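Local atomic coordinates of uncharacterized protein PA2723 (Pseudomonas aeruginosa PAO1, PDB entry 6TCB), a protein that is of unknown function but binds calcium and assembles as a dimer of small alpha/beta subunits. Residues V52-D57 with A72-R77. Numbering follows the deposited sequence.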
# COMPACT_ATOMS: atom_id res chain seq x y z
N VAL A 52 -1.85 0.87 2.10
CA VAL A 52 -2.49 0.78 3.41
C VAL A 52 -1.84 1.83 4.28
O VAL A 52 -0.61 1.83 4.47
CB VAL A 52 -2.39 -0.62 4.03
CG1 VAL A 52 -3.07 -0.61 5.41
CG2 VAL A 52 -3.01 -1.63 3.12
N LEU A 53 -2.65 2.75 4.79
CA LEU A 53 -2.20 3.91 5.52
C LEU A 53 -2.68 3.85 6.96
O LEU A 53 -3.71 3.26 7.28
CB LEU A 53 -2.74 5.18 4.85
CG LEU A 53 -2.19 5.43 3.46
CD1 LEU A 53 -3.17 6.15 2.54
CD2 LEU A 53 -0.86 6.19 3.57
N GLU A 54 -1.88 4.44 7.85
CA GLU A 54 -2.20 4.48 9.27
C GLU A 54 -2.44 3.09 9.84
O GLU A 54 -3.20 2.92 10.80
CB GLU A 54 -3.38 5.41 9.55
CG GLU A 54 -3.15 6.84 9.13
CD GLU A 54 -2.13 7.54 10.00
OE1 GLU A 54 -2.04 7.24 11.21
OE2 GLU A 54 -1.42 8.41 9.47
N GLY A 55 -1.80 2.08 9.26
CA GLY A 55 -1.89 0.73 9.74
C GLY A 55 -3.04 -0.09 9.18
O GLY A 55 -2.89 -1.31 9.02
N PHE A 56 -4.20 0.54 8.93
CA PHE A 56 -5.42 -0.19 8.62
C PHE A 56 -6.43 0.62 7.80
O PHE A 56 -7.65 0.43 7.95
CB PHE A 56 -6.12 -0.65 9.91
CG PHE A 56 -5.25 -1.49 10.80
CD1 PHE A 56 -5.16 -2.85 10.60
CD2 PHE A 56 -4.52 -0.91 11.82
CE1 PHE A 56 -4.35 -3.62 11.39
CE2 PHE A 56 -3.70 -1.69 12.62
CZ PHE A 56 -3.62 -3.04 12.40
N ASP A 57 -5.96 1.53 6.95
CA ASP A 57 -6.86 2.28 6.08
C ASP A 57 -6.46 2.04 4.63
O ASP A 57 -5.53 2.69 4.12
CB ASP A 57 -6.78 3.78 6.42
CG ASP A 57 -8.01 4.60 5.95
OD1 ASP A 57 -8.95 4.03 5.34
OD2 ASP A 57 -8.03 5.82 6.23
N ALA A 72 -1.36 12.23 3.37
CA ALA A 72 -1.78 13.34 4.22
C ALA A 72 -3.27 13.22 4.54
O ALA A 72 -3.69 13.48 5.68
CB ALA A 72 -1.49 14.68 3.54
N THR A 73 -4.08 12.83 3.56
CA THR A 73 -5.51 12.64 3.78
C THR A 73 -5.76 11.58 4.84
O THR A 73 -6.64 11.74 5.70
CB THR A 73 -6.19 12.30 2.44
OG1 THR A 73 -5.94 13.34 1.48
CG2 THR A 73 -7.70 12.14 2.59
N ALA A 74 -4.98 10.49 4.82
CA ALA A 74 -5.18 9.42 5.79
C ALA A 74 -4.94 9.89 7.21
O ALA A 74 -5.59 9.40 8.15
CB ALA A 74 -4.25 8.25 5.46
N ARG A 75 -4.00 10.82 7.41
CA ARG A 75 -3.76 11.35 8.75
C ARG A 75 -5.00 12.05 9.28
O ARG A 75 -5.40 11.87 10.44
CB ARG A 75 -2.56 12.31 8.72
CG ARG A 75 -1.27 11.64 8.29
CD ARG A 75 -0.08 12.58 8.38
NE ARG A 75 1.16 11.92 7.97
CZ ARG A 75 1.88 12.23 6.89
NH1 ARG A 75 1.52 13.22 6.09
NH2 ARG A 75 2.99 11.55 6.64
N ALA A 76 -5.65 12.84 8.43
CA ALA A 76 -6.88 13.51 8.84
C ALA A 76 -8.02 12.53 9.03
O ALA A 76 -8.80 12.64 9.99
CB ALA A 76 -7.27 14.56 7.79
N ARG A 77 -8.16 11.57 8.12
CA ARG A 77 -9.17 10.52 8.26
C ARG A 77 -9.02 9.80 9.59
O ARG A 77 -10.02 9.49 10.24
CB ARG A 77 -9.02 9.53 7.10
CG ARG A 77 -9.46 10.06 5.74
CD ARG A 77 -9.04 9.15 4.62
NE ARG A 77 -9.55 7.79 4.77
CZ ARG A 77 -10.74 7.37 4.36
NH1 ARG A 77 -11.58 8.21 3.77
NH2 ARG A 77 -11.08 6.10 4.53
O HOH W 1 -6.66 6.76 8.30
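Leu53 lays its CB, CG and CD1 over the methyl of Ala74, where the beta hairpin formed by strands 48-53 and 57-62 packs on helix 67-82. The hairpin's turn carries a classic beta bulge, with Phe56 and Asp57 both facing Leu53. Packing is tight at the centre: Leu53 CB lies 3.5 Å from Ala74 CB, and Trp25 touches both residues. On one flank Glu54 passes its CG over Ala74 O, and the chain bends at chi2 (-70°), taking CD toward Arg75, whose CG lies 3.4 Å from Glu54 OE2. Their charged ends interact only at longer range, the carboxylate standing steeply to the guanidinium plane. On the other flank Arg77 grips Asp57 side-on in a two-pronged salt bridge, the two groups nearly coplanar. Arg77 NE donates to Asp57 OD2 at 2.9 Å, almost straight at 172°, while Arg77 NH2 meets the syn lone pair of Asp57 OD1 at 3.1 Å. Trp25 adds a cation-pi contact to Arg77, and Arg81 a second salt bridge to Asp57 OD2; the two arginines probably stabilise the buried carboxylate's negative charge. A water joins hairpin to helix backbone, donating to Asp57 OD2 at 2.7 Å and Ala74 O at 2.9 Å.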